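Local coordinates for putative membrane anchored protein (Corynebacterium diphtheriae, PDB 3LSO) that is of unknown function but is probably held at the membrane, exposing an elongated body built from beta strands and loops, without helices, at residues K226-V231 with G237-V242; S257-I262 with A450-G455; E287-K292 with M428-V433; V337-I342 with L363-S368. All blocks are in the same frame, centred on the assembly; numbering follows the deposited sequence.

The four contacts run in series and then nest: contact 1 closes before contact 2 opens, while contacts 3 and 4 lie inside the long loop that contact 2 closes. Contacts 1 and 2 share neighbouring strands 226-231 and 258-267, and V231 CG2 meets I262 CD1 at 4.1 Å although the centres of the two contacts are 23 Å apart. Contact 2 then crosses to strand 440-453, whose neighbour 425-435 carries contact 3, with centres 19 Å apart; A450 CB packs on M428 CG at 3.6 Å. Contacts 3 and 4 have centres 14 Å apart and adjoin through strands 425-435 and 335-343. Contact 1 stands clear of contact 4, with nearest atoms about 30 Å apart.

Contact 1: residues K226-V231 with G237-V242; sequences KVQFFV and GDPVPV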
loop_
_atom_site.group_PDB
_atom_site.type_symbol
_atom_site.label_atom_id
_atom_site.label_comp_id
_atom_site.label_asym_id
_atom_site.label_seq_id
_atom_site.Cartn_x
_atom_site.Cartn_y
_atom_site.Cartn_z
ATOM N N LYS B 226 -9.694 20.225 -4.831
ATOM C CA LYS B 226 -10.915 19.436 -4.745
ATOM C C LYS B 226 -10.627 17.968 -5.107
ATOM O O LYS B 226 -9.618 17.673 -5.745
ATOM C CB LYS B 226 -11.949 19.998 -5.726
ATOM C CG LYS B 226 -12.930 21.011 -5.139
ATOM C CD LYS B 226 -13.426 22.031 -6.191
ATOM C CE LYS B 226 -14.715 22.736 -5.730
ATOM N NZ LYS B 226 -14.718 24.176 -6.081
ATOM N N VAL B 227 -11.519 17.056 -4.719
ATOM C CA VAL B 227 -11.424 15.646 -5.133
ATOM C C VAL B 227 -12.670 15.161 -5.873
ATOM O O VAL B 227 -13.787 15.406 -5.433
ATOM C CB VAL B 227 -11.149 14.707 -3.932
ATOM C CG1 VAL B 227 -11.405 13.251 -4.297
ATOM C CG2 VAL B 227 -9.723 14.887 -3.444
ATOM N N GLN B 228 -12.459 14.488 -7.002
ATOM C CA GLN B 228 -13.537 13.858 -7.735
ATOM C C GLN B 228 -13.549 12.371 -7.453
ATOM O O GLN B 228 -12.552 11.678 -7.680
ATOM C CB GLN B 228 -13.396 14.067 -9.231
ATOM C CG GLN B 228 -14.533 13.422 -10.008
ATOM C CD GLN B 228 -15.889 14.046 -9.684
ATOM O OE1 GLN B 228 -16.672 13.502 -8.897
ATOM N NE2 GLN B 228 -16.157 15.211 -10.272
ATOM N N PHE B 229 -14.671 11.876 -6.948
ATOM C CA PHE B 229 -14.803 10.453 -6.694
ATOM C C PHE B 229 -15.421 9.776 -7.897
ATOM O O PHE B 229 -16.103 10.420 -8.704
ATOM C CB PHE B 229 -15.645 10.202 -5.447
ATOM C CG PHE B 229 -14.947 10.576 -4.174
ATOM C CD1 PHE B 229 -15.129 11.815 -3.609
ATOM C CD2 PHE B 229 -14.089 9.687 -3.555
ATOM C CE1 PHE B 229 -14.487 12.151 -2.441
ATOM C CE2 PHE B 229 -13.456 10.017 -2.398
ATOM C CZ PHE B 229 -13.653 11.257 -1.838
ATOM N N PHE B 230 -15.160 8.485 -8.028
ATOM C CA PHE B 230 -15.766 7.704 -9.080
ATOM C C PHE B 230 -16.224 6.388 -8.504
ATOM O O PHE B 230 -15.559 5.800 -7.640
ATOM C CB PHE B 230 -14.761 7.409 -10.175
ATOM C CG PHE B 230 -14.308 8.608 -10.930
ATOM C CD1 PHE B 230 -14.842 8.897 -12.173
ATOM C CD2 PHE B 230 -13.302 9.421 -10.430
ATOM C CE1 PHE B 230 -14.397 9.996 -12.905
ATOM C CE2 PHE B 230 -12.858 10.538 -11.157
ATOM C CZ PHE B 230 -13.414 10.821 -12.394
ATOM N N VAL B 231 -17.364 5.924 -8.990
ATOM C CA VAL B 231 -17.838 4.597 -8.674
ATOM C C VAL B 231 -17.855 3.893 -10.010
ATOM O O VAL B 231 -18.364 4.441 -10.992
ATOM C CB VAL B 231 -19.244 4.603 -8.040
ATOM C CG1 VAL B 231 -19.711 3.197 -7.826
ATOM C CG2 VAL B 231 -19.228 5.312 -6.715
ATOM N N GLY B 237 -21.071 12.378 -8.489
ATOM C CA GLY B 237 -21.390 13.742 -8.060
ATOM C C GLY B 237 -20.355 14.795 -8.437
ATOM O O GLY B 237 -19.455 14.542 -9.231
ATOM N N ASP B 238 -20.509 15.986 -7.872
ATOM C CA ASP B 238 -19.545 17.078 -8.017
ATOM C C ASP B 238 -18.224 16.780 -7.291
ATOM O O ASP B 238 -18.202 15.984 -6.341
ATOM C CB ASP B 238 -20.144 18.382 -7.458
ATOM C CG ASP B 238 -21.116 19.046 -8.417
ATOM O OD1 ASP B 238 -21.268 18.566 -9.558
ATOM O OD2 ASP B 238 -21.728 20.065 -8.032
ATOM N N PRO B 239 -17.118 17.424 -7.733
ATOM C CA PRO B 239 -15.841 17.384 -6.993
ATOM C C PRO B 239 -15.948 18.033 -5.608
ATOM O O PRO B 239 -16.531 19.122 -5.469
ATOM C CB PRO B 239 -14.891 18.191 -7.883
ATOM C CG PRO B 239 -15.498 18.157 -9.234
ATOM C CD PRO B 239 -16.980 18.150 -9.012
ATOM N N VAL B 240 -15.380 17.360 -4.607
ATOM C CA VAL B 240 -15.501 17.746 -3.199
ATOM C C VAL B 240 -14.298 18.577 -2.701
ATOM O O VAL B 240 -13.156 18.202 -2.942
ATOM C CB VAL B 240 -15.667 16.483 -2.321
ATOM C CG1 VAL B 240 -15.825 16.858 -0.850
ATOM C CG2 VAL B 240 -16.863 15.658 -2.786
ATOM N N PRO B 241 -14.543 19.705 -2.003
ATOM C CA PRO B 241 -13.384 20.460 -1.519
ATOM C C PRO B 241 -12.650 19.710 -0.410
ATOM O O PRO B 241 -13.283 18.977 0.349
ATOM C CB PRO B 241 -14.003 21.751 -0.973
ATOM C CG PRO B 241 -15.410 21.415 -0.676
ATOM C CD PRO B 241 -15.816 20.368 -1.664
ATOM N N VAL B 242 -11.335 19.891 -0.331
ATOM C CA VAL B 242 -10.516 19.236 0.685
ATOM C C VAL B 242 -10.375 20.136 1.896
ATOM O O VAL B 242 -9.943 21.280 1.762
ATOM C CB VAL B 242 -9.106 18.931 0.160
ATOM C CG1 VAL B 242 -8.242 18.385 1.275
ATOM C CG2 VAL B 242 -9.162 17.949 -1.004
#
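V227 O is approached by two groups of the facing strand: V240 N donates a hydrogen bond to it at 2.7 Å, with an N-H...O angle of 168°, and P239 CA adds a CA-H...O contact at 3.3 Å. The exchange is reciprocal, since V227 N donates to V240 O at 2.7 Å and K226 CA lies 3.1 Å from V240 O. V227 and V240 are thus an antiparallel hydrogen-bonded pair, and K226 and P241 the non-hydrogen-bonded pair next to them. V227, V240 and F229 share one face. There V227 CG1 lies over the rim of the F229 ring, while V240 CG2 reaches the ring edge, 4.3 Å from F229 CE1. V227 CG2 meets V242 CG2 at 4.0 Å, and A248 of strand 247-253 covers both valines. On the face of K226 and P241, K226 lays CB and CG along the backbone of V240 and P241 before its amine leads away. Q228 bends at chi2 (64°), which brings Q228 CD to 4.2 Å from P239 CG, the two side chains crossing at a slant. Two-way backbone pairing between consecutive strands 226-231 and 234-241 identifies a beta hairpin at one edge of a five-stranded sheet.

Contact 2: residues S257-I262 with A450-G455; sequences SGSKTI and AFEIAG
No backbone pairing links G258-S259 with E452: the nearest CA atoms, of G258 and E452, are 7.1 Å apart, and the gap is bridged by one long side chain. E452 starts from strand 440-453 with its CB directed toward S259, and beyond CG the chain runs extended, which delivers the carboxylate to the start of strand 258-267. Both oxygens are used there, each for a different group of the same serine. S259 N donates to E452 OE2 over 3.3 Å with a nearly straight N-H...O angle of 171°, although it comes from above the carboxylate plane, 54° out of it. S259 OG donates to E452 OE1 at 3.1 Å, on the syn side and much closer to the plane. This two-point grip is possible because OG sits beside the serine's own backbone N (chi1 -69°), so both donors present themselves to one acceptor group. G258 CA lies 4.0 Å from E452 OE2. Next to this site S257 OG bonds to I426 N, a further polar tie, this one to the neighbouring strand 425-435. Bidentate recognition of a serine's N-H and hydroxyl by a glutamate here joins two separate beta sheets, as at a junction between beta domains.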
loop_
_atom_site.group_PDB
_atom_site.type_symbol
_atom_site.label_atom_id
_atom_site.label_comp_id
_atom_site.label_asym_id
_atom_site.label_seq_id
_atom_site.Cartn_x
_atom_site.Cartn_y
_atom_site.Cartn_z
ATOM N N SER B 257 -25.712 -5.058 -5.554
ATOM C CA SER B 257 -24.494 -5.659 -5.016
ATOM C C SER B 257 -23.434 -5.898 -6.114
ATOM O O SER B 257 -23.749 -5.882 -7.312
ATOM C CB SER B 257 -24.793 -6.931 -4.192
ATOM O OG SER B 257 -25.177 -8.035 -4.980
ATOM N N GLY B 258 -22.186 -6.094 -5.678
ATOM C CA GLY B 258 -21.020 -6.316 -6.545
ATOM C C GLY B 258 -19.709 -5.809 -5.931
ATOM O O GLY B 258 -19.725 -5.123 -4.913
ATOM N N SER B 259 -18.567 -6.159 -6.528
ATOM C CA SER B 259 -17.316 -5.479 -6.211
ATOM C C SER B 259 -17.402 -4.129 -6.856
ATOM O O SER B 259 -17.455 -4.023 -8.078
ATOM C CB SER B 259 -16.111 -6.215 -6.760
ATOM O OG SER B 259 -15.929 -7.421 -6.061
ATOM N N LYS B 260 -17.443 -3.100 -6.030
ATOM C CA LYS B 260 -17.499 -1.746 -6.514
ATOM C C LYS B 260 -16.105 -1.135 -6.481
ATOM O O LYS B 260 -15.360 -1.327 -5.522
ATOM C CB LYS B 260 -18.483 -0.960 -5.668
ATOM C CG LYS B 260 -19.845 -1.664 -5.578
ATOM C CD LYS B 260 -20.713 -1.377 -6.792
ATOM C CE LYS B 260 -21.975 -2.181 -6.759
ATOM N NZ LYS B 260 -22.675 -2.146 -8.081
ATOM N N THR B 261 -15.733 -0.437 -7.552
ATOM C CA THR B 261 -14.416 0.178 -7.667
ATOM C C THR B 261 -14.551 1.657 -7.368
ATOM O O THR B 261 -15.247 2.383 -8.070
ATOM C CB THR B 261 -13.857 0.003 -9.071
ATOM O OG1 THR B 261 -13.592 -1.385 -9.311
ATOM C CG2 THR B 261 -12.577 0.707 -9.190
ATOM N N ILE B 262 -13.910 2.091 -6.296
ATOM C CA ILE B 262 -13.931 3.486 -5.927
ATOM C C ILE B 262 -12.619 4.093 -6.364
ATOM O O ILE B 262 -11.535 3.523 -6.129
ATOM C CB ILE B 262 -14.112 3.668 -4.413
ATOM C CG1 ILE B 262 -15.261 2.793 -3.892
ATOM C CG2 ILE B 262 -14.342 5.129 -4.061
ATOM C CD1 ILE B 262 -16.619 3.059 -4.565
ATOM N N ALA B 450 -19.405 -17.021 0.119
ATOM C CA ALA B 450 -19.772 -15.941 -0.815
ATOM C C ALA B 450 -19.422 -16.260 -2.268
ATOM O O ALA B 450 -18.348 -16.802 -2.526
ATOM C CB ALA B 450 -19.097 -14.646 -0.402
ATOM N N PHE B 451 -20.293 -15.898 -3.200
ATOM C CA PHE B 451 -19.968 -16.010 -4.609
ATOM C C PHE B 451 -20.401 -14.765 -5.350
ATOM O O PHE B 451 -21.300 -14.067 -4.906
ATOM C CB PHE B 451 -20.584 -17.272 -5.220
ATOM C CG PHE B 451 -22.103 -17.274 -5.278
ATOM C CD1 PHE B 451 -22.775 -16.732 -6.366
ATOM C CD2 PHE B 451 -22.845 -17.860 -4.275
ATOM C CE1 PHE B 451 -24.130 -16.746 -6.440
ATOM C CE2 PHE B 451 -24.216 -17.878 -4.344
ATOM C CZ PHE B 451 -24.855 -17.320 -5.430
ATOM N N GLU B 452 -19.747 -14.477 -6.470
ATOM C CA GLU B 452 -20.128 -13.337 -7.283
ATOM C C GLU B 452 -20.601 -13.802 -8.638
ATOM O O GLU B 452 -19.969 -14.634 -9.258
ATOM C CB GLU B 452 -18.980 -12.330 -7.436
ATOM C CG GLU B 452 -19.457 -10.911 -7.788
ATOM C CD GLU B 452 -18.367 -9.835 -7.780
ATOM O OE1 GLU B 452 -17.320 -10.013 -7.120
ATOM O OE2 GLU B 452 -18.575 -8.793 -8.447
ATOM N N ILE B 453 -21.742 -13.281 -9.065
ATOM C CA ILE B 453 -22.163 -13.369 -10.446
ATOM C C ILE B 453 -21.620 -12.145 -11.125
ATOM O O ILE B 453 -22.012 -11.038 -10.784
ATOM C CB ILE B 453 -23.687 -13.350 -10.561
ATOM C CG1 ILE B 453 -24.306 -14.560 -9.847
ATOM C CG2 ILE B 453 -24.115 -13.253 -12.015
ATOM C CD1 ILE B 453 -23.855 -15.893 -10.353
ATOM N N ALA B 454 -20.721 -12.331 -12.080
ATOM C CA ALA B 454 -20.009 -11.184 -12.671
ATOM C C ALA B 454 -20.938 -10.126 -13.256
ATOM O O ALA B 454 -22.111 -10.387 -13.539
ATOM C CB ALA B 454 -18.963 -11.630 -13.699
ATOM N N GLY B 455 -20.405 -8.918 -13.394
ATOM C CA GLY B 455 -21.162 -7.802 -13.909
ATOM C C GLY B 455 -20.570 -7.355 -15.222
ATOM O O GLY B 455 -19.710 -8.036 -15.790
#

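Contact 3: residues E287-K292 with M428-V433; sequences ELDTKK and MFQMGV
The linker that carries E287, L288 and D289 from strand 278-285 to strand 298-303 passes over M428 and Q430 of strand 425-435, a loop-on-strand contact with no hydrogen bond between the two segments. Its apolar half is made by M428, a selenomethionine, whose CB points toward the linker. A turn about the CG-SE bond (chi3 -69°) places the terminal methyl so that M428 CE lies 3.8 Å from L288 CD1 and 3.9 Å from E287 O, the M428 and L288 side chains meeting at a slant. In the polar half, Q430 NE2 sits over the face of the D289 carboxylate, 3.3 Å from D289 CG. The amide and carboxylate planes are turned 62° apart, and the angle to D289 OD2, 3.4 Å from Q430 NE2, is poor for a hydrogen bond. Q430 has partners elsewhere: OE1 accepts from N343 ND2, and NE2 has a weak hydrogen bond to S445 OG. S445 OG, on strand 440-453, also accepts from D289 N, tying the linker down through a second strand. E287 OE2 forms a salt bridge with K387, and D289 OD2 has a long, weak ion pair to the same amine. K387 thus probably offsets the charge of both acids, while Q430 NE2 meets D289 by a face-on polar approach.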
loop_
_atom_site.group_PDB
_atom_site.type_symbol
_atom_site.label_atom_id
_atom_site.label_comp_id
_atom_site.label_asym_id
_atom_site.label_seq_id
_atom_site.Cartn_x
_atom_site.Cartn_y
_atom_site.Cartn_z
ATOM N N GLU B 287 -27.933 -8.200 1.693
ATOM C CA GLU B 287 -28.160 -8.079 3.131
ATOM C C GLU B 287 -27.007 -8.843 3.797
ATOM O O GLU B 287 -26.506 -9.855 3.263
ATOM C CB GLU B 287 -29.533 -8.704 3.495
ATOM C CG GLU B 287 -30.177 -8.338 4.866
ATOM C CD GLU B 287 -31.356 -9.284 5.258
ATOM O OE1 GLU B 287 -31.960 -9.953 4.367
ATOM O OE2 GLU B 287 -31.669 -9.364 6.477
ATOM N N LEU B 288 -26.571 -8.338 4.942
ATOM C CA LEU B 288 -25.664 -9.081 5.782
ATOM C C LEU B 288 -26.321 -9.349 7.132
ATOM O O LEU B 288 -26.521 -8.427 7.937
ATOM C CB LEU B 288 -24.355 -8.319 5.962
ATOM C CG LEU B 288 -23.298 -9.039 6.823
ATOM C CD1 LEU B 288 -22.633 -10.248 6.127
ATOM C CD2 LEU B 288 -22.235 -8.048 7.301
ATOM N N ASP B 289 -26.676 -10.603 7.380
ATOM C CA ASP B 289 -27.109 -10.985 8.709
ATOM C C ASP B 289 -25.904 -11.468 9.460
ATOM O O ASP B 289 -25.395 -12.552 9.198
ATOM C CB ASP B 289 -28.124 -12.106 8.665
ATOM C CG ASP B 289 -29.354 -11.747 7.888
ATOM O OD1 ASP B 289 -29.264 -10.862 6.995
ATOM O OD2 ASP B 289 -30.413 -12.372 8.185
ATOM N N THR B 290 -25.438 -10.654 10.390
ATOM C CA THR B 290 -24.405 -11.070 11.311
ATOM C C THR B 290 -25.066 -11.836 12.449
ATOM O O THR B 290 -26.264 -11.684 12.688
ATOM C CB THR B 290 -23.674 -9.858 11.868
ATOM O OG1 THR B 290 -24.624 -8.807 12.062
ATOM C CG2 THR B 290 -22.588 -9.387 10.888
ATOM N N LYS B 291 -24.287 -12.675 13.136
ATOM C CA LYS B 291 -24.806 -13.427 14.269
ATOM C C LYS B 291 -25.315 -12.416 15.275
ATOM O O LYS B 291 -24.863 -11.275 15.297
ATOM C CB LYS B 291 -23.755 -14.374 14.876
ATOM C CG LYS B 291 -22.537 -13.689 15.472
ATOM C CD LYS B 291 -21.475 -14.658 15.964
ATOM C CE LYS B 291 -20.476 -13.905 16.819
ATOM N NZ LYS B 291 -19.653 -14.788 17.679
ATOM N N LYS B 292 -26.295 -12.825 16.060
ATOM C CA LYS B 292 -26.916 -11.942 17.015
ATOM C C LYS B 292 -25.891 -11.696 18.104
ATOM O O LYS B 292 -24.984 -12.513 18.283
ATOM C CB LYS B 292 -28.190 -12.604 17.568
ATOM C CG LYS B 292 -29.365 -12.583 16.592
ATOM C CD LYS B 292 -30.665 -13.082 17.194
ATOM C CE LYS B 292 -31.770 -12.948 16.143
ATOM N NZ LYS B 292 -33.132 -13.170 16.682
HETATM N N MSE B 428 -24.195 -14.756 -0.525
HETATM C CA MSE B 428 -23.644 -15.704 0.445
HETATM C C MSE B 428 -24.721 -16.676 0.814
HETATM O O MSE B 428 -25.909 -16.365 0.698
HETATM C CB MSE B 428 -23.292 -15.010 1.753
HETATM C CG MSE B 428 -21.943 -14.345 1.827
HETATM SE SE MSE B 428 -21.970 -13.182 3.373
HETATM C CE MSE B 428 -23.216 -11.875 2.697
ATOM N N PHE B 429 -24.330 -17.836 1.314
ATOM C CA PHE B 429 -25.294 -18.685 1.972
ATOM C C PHE B 429 -25.401 -18.355 3.464
ATOM O O PHE B 429 -24.487 -17.755 4.050
ATOM C CB PHE B 429 -24.936 -20.136 1.727
ATOM C CG PHE B 429 -25.079 -20.532 0.303
ATOM C CD1 PHE B 429 -26.224 -21.149 -0.146
ATOM C CD2 PHE B 429 -24.082 -20.242 -0.617
ATOM C CE1 PHE B 429 -26.368 -21.503 -1.460
ATOM C CE2 PHE B 429 -24.226 -20.605 -1.962
ATOM C CZ PHE B 429 -25.372 -21.233 -2.372
ATOM N N GLN B 430 -26.519 -18.720 4.078
ATOM C CA GLN B 430 -26.681 -18.510 5.507
ATOM C C GLN B 430 -26.841 -19.824 6.209
ATOM O O GLN B 430 -27.258 -20.815 5.592
ATOM C CB GLN B 430 -27.927 -17.670 5.766
ATOM C CG GLN B 430 -27.860 -16.260 5.166
ATOM C CD GLN B 430 -29.124 -15.464 5.408
ATOM O OE1 GLN B 430 -30.235 -15.983 5.315
ATOM N NE2 GLN B 430 -28.962 -14.192 5.728
HETATM N N MSE B 431 -26.547 -19.847 7.504
HETATM C CA MSE B 431 -26.970 -20.978 8.361
HETATM C C MSE B 431 -28.142 -20.528 9.203
HETATM O O MSE B 431 -28.104 -19.435 9.810
HETATM C CB MSE B 431 -25.850 -21.443 9.290
HETATM C CG MSE B 431 -26.010 -22.892 9.797
HETATM SE SE MSE B 431 -24.516 -23.359 10.948
HETATM C CE MSE B 431 -24.577 -25.257 10.755
ATOM N N GLY B 432 -29.186 -21.348 9.219
ATOM C CA GLY B 432 -30.297 -21.199 10.165
ATOM C C GLY B 432 -29.899 -21.946 11.439
ATOM O O GLY B 432 -29.343 -23.046 11.353
ATOM N N VAL B 433 -30.119 -21.353 12.614
ATOM C CA VAL B 433 -29.822 -22.058 13.855
ATOM C C VAL B 433 -30.925 -21.868 14.866
ATOM O O VAL B 433 -31.530 -20.802 14.950
ATOM C CB VAL B 433 -28.510 -21.602 14.489
ATOM C CG1 VAL B 433 -27.410 -21.851 13.555
ATOM C CG2 VAL B 433 -28.551 -20.120 14.757
#

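Contact 4: residues V337-I342 with L363-S368; sequences VYEIGI and LATTGS
E339 and T365 meet through a single hydrogen bond, T365 OG1 to E339 OE2 at 2.5 Å; at 2.75 Å resolution the shortness of this bond carries no weight. The hydroxyl arrives on the syn side of the oxygen, 35° out of the carboxylate plane, and the two side chains cross at about a right angle. E339 reaches it by an extended chain (chi2 -178°). Because T365 holds OG1 beside its backbone N (chi1 -65°), the hydroxyl rather than the methyl faces the acid, leaving T365 CG2 4.2 Å from E339 OE2. The other oxygen, E339 OE1, accepts from Y393 OH and W382 NE1, so three donors hold this buried carboxylate, which would probably stabilise its charged form and fix its rotation. P380, H397 and Y434 also touch the E339 side chain. The two strands are not direct neighbours: strand 394-398 pairs with both, and the bond spans it, the CA atoms of E339 and A364 being 8.4 Å apart. Each segment contributes a classic beta bulge, Y338 and E339 opposite Y434, and A364 and T365 opposite strand 394-398. Away from this polar knot the fit is slack. A364 directs its CB toward the partner strand yet gets no closer than 4.7 Å, and only 83 Å² is buried between the segments in total. L363 and T366, on either side of the A364-T365 pair, are exposed and stay well clear of strand 335-343, L363 lying against F396 and T366 against R394.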
loop_
_atom_site.group_PDB
_atom_site.type_symbol
_atom_site.label_atom_id
_atom_site.label_comp_id
_atom_site.label_asym_id
_atom_site.label_seq_id
_atom_site.Cartn_x
_atom_site.Cartn_y
_atom_site.Cartn_z
ATOM N N VAL B 337 -27.972 -27.602 20.855
ATOM C CA VAL B 337 -28.319 -27.148 19.509
ATOM C C VAL B 337 -29.459 -28.013 19.005
ATOM O O VAL B 337 -29.374 -29.242 19.012
ATOM C CB VAL B 337 -27.120 -27.284 18.522
ATOM C CG1 VAL B 337 -27.548 -27.063 17.062
ATOM C CG2 VAL B 337 -25.978 -26.340 18.879
ATOM N N TYR B 338 -30.521 -27.367 18.549
ATOM C CA TYR B 338 -31.695 -28.056 18.063
ATOM C C TYR B 338 -31.700 -28.200 16.550
ATOM O O TYR B 338 -31.656 -29.318 16.078
ATOM C CB TYR B 338 -32.943 -27.328 18.546
ATOM C CG TYR B 338 -32.852 -26.916 19.998
ATOM C CD1 TYR B 338 -32.499 -27.854 20.975
ATOM C CD2 TYR B 338 -33.114 -25.591 20.408
ATOM C CE1 TYR B 338 -32.407 -27.526 22.294
ATOM C CE2 TYR B 338 -33.018 -25.247 21.767
ATOM C CZ TYR B 338 -32.657 -26.250 22.695
ATOM O OH TYR B 338 -32.546 -26.000 24.035
ATOM N N GLU B 339 -31.811 -27.101 15.789
ATOM C CA GLU B 339 -31.780 -27.175 14.313
ATOM C C GLU B 339 -30.590 -26.484 13.749
ATOM O O GLU B 339 -30.148 -25.457 14.271
ATOM C CB GLU B 339 -32.952 -26.460 13.685
ATOM C CG GLU B 339 -33.865 -27.301 12.905
ATOM C CD GLU B 339 -34.955 -26.450 12.305
ATOM O OE1 GLU B 339 -34.635 -25.358 11.734
ATOM O OE2 GLU B 339 -36.131 -26.861 12.445
ATOM N N ILE B 340 -30.107 -27.024 12.642
ATOM C CA ILE B 340 -29.183 -26.288 11.793
ATOM C C ILE B 340 -29.582 -26.593 10.369
ATOM O O ILE B 340 -30.143 -27.656 10.087
ATOM C CB ILE B 340 -27.695 -26.616 12.073
ATOM C CG1 ILE B 340 -27.374 -28.055 11.727
ATOM C CG2 ILE B 340 -27.319 -26.279 13.503
ATOM C CD1 ILE B 340 -25.914 -28.276 11.582
ATOM N N GLY B 341 -29.359 -25.635 9.487
ATOM C CA GLY B 341 -29.577 -25.878 8.065
ATOM C C GLY B 341 -29.001 -24.743 7.267
ATOM O O GLY B 341 -28.789 -23.649 7.827
ATOM N N ILE B 342 -28.729 -24.994 5.982
ATOM C CA ILE B 342 -28.312 -23.927 5.060
ATOM C C ILE B 342 -29.516 -23.218 4.426
ATOM O O ILE B 342 -30.421 -23.879 3.907
ATOM C CB ILE B 342 -27.431 -24.478 3.930
ATOM C CG1 ILE B 342 -26.113 -24.985 4.491
ATOM C CG2 ILE B 342 -27.182 -23.398 2.850
ATOM C CD1 ILE B 342 -25.644 -26.247 3.795
ATOM N N LEU B 363 -34.754 -34.585 9.131
ATOM C CA LEU B 363 -35.051 -33.353 8.437
ATOM C C LEU B 363 -36.414 -32.903 8.856
ATOM O O LEU B 363 -37.398 -33.329 8.276
ATOM C CB LEU B 363 -35.067 -33.553 6.924
ATOM C CG LEU B 363 -34.974 -32.304 6.046
ATOM C CD1 LEU B 363 -34.642 -32.771 4.646
ATOM C CD2 LEU B 363 -36.226 -31.416 6.063
ATOM N N ALA B 364 -36.477 -32.012 9.825
ATOM C CA ALA B 364 -37.746 -31.604 10.387
ATOM C C ALA B 364 -38.358 -30.393 9.701
ATOM O O ALA B 364 -39.568 -30.315 9.582
ATOM C CB ALA B 364 -37.572 -31.316 11.847
ATOM N N THR B 365 -37.533 -29.432 9.301
ATOM C CA THR B 365 -38.050 -28.197 8.724
ATOM C C THR B 365 -37.764 -28.015 7.216
ATOM O O THR B 365 -36.598 -28.143 6.749
ATOM C CB THR B 365 -37.517 -27.036 9.478
ATOM O OG1 THR B 365 -38.045 -27.118 10.789
ATOM C CG2 THR B 365 -38.001 -25.750 8.876
ATOM N N THR B 366 -38.825 -27.732 6.466
ATOM C CA THR B 366 -38.701 -27.471 5.065
ATOM C C THR B 366 -39.292 -26.089 4.876
ATOM O O THR B 366 -40.440 -25.848 5.259
ATOM C CB THR B 366 -39.516 -28.487 4.263
ATOM O OG1 THR B 366 -39.127 -29.823 4.637
ATOM C CG2 THR B 366 -39.334 -28.252 2.771
ATOM N N GLY B 367 -38.524 -25.183 4.280
ATOM C CA GLY B 367 -38.934 -23.798 4.212
ATOM C C GLY B 367 -38.975 -23.287 5.631
ATOM O O GLY B 367 -37.987 -23.337 6.347
ATOM N N SER B 368 -40.114 -22.803 6.074
ATOM C CA SER B 368 -40.187 -22.325 7.451
ATOM C C SER B 368 -41.190 -23.160 8.216
ATOM O O SER B 368 -41.573 -22.819 9.327
ATOM C CB SER B 368 -40.612 -20.876 7.461
ATOM O OG SER B 368 -41.881 -20.799 6.898
#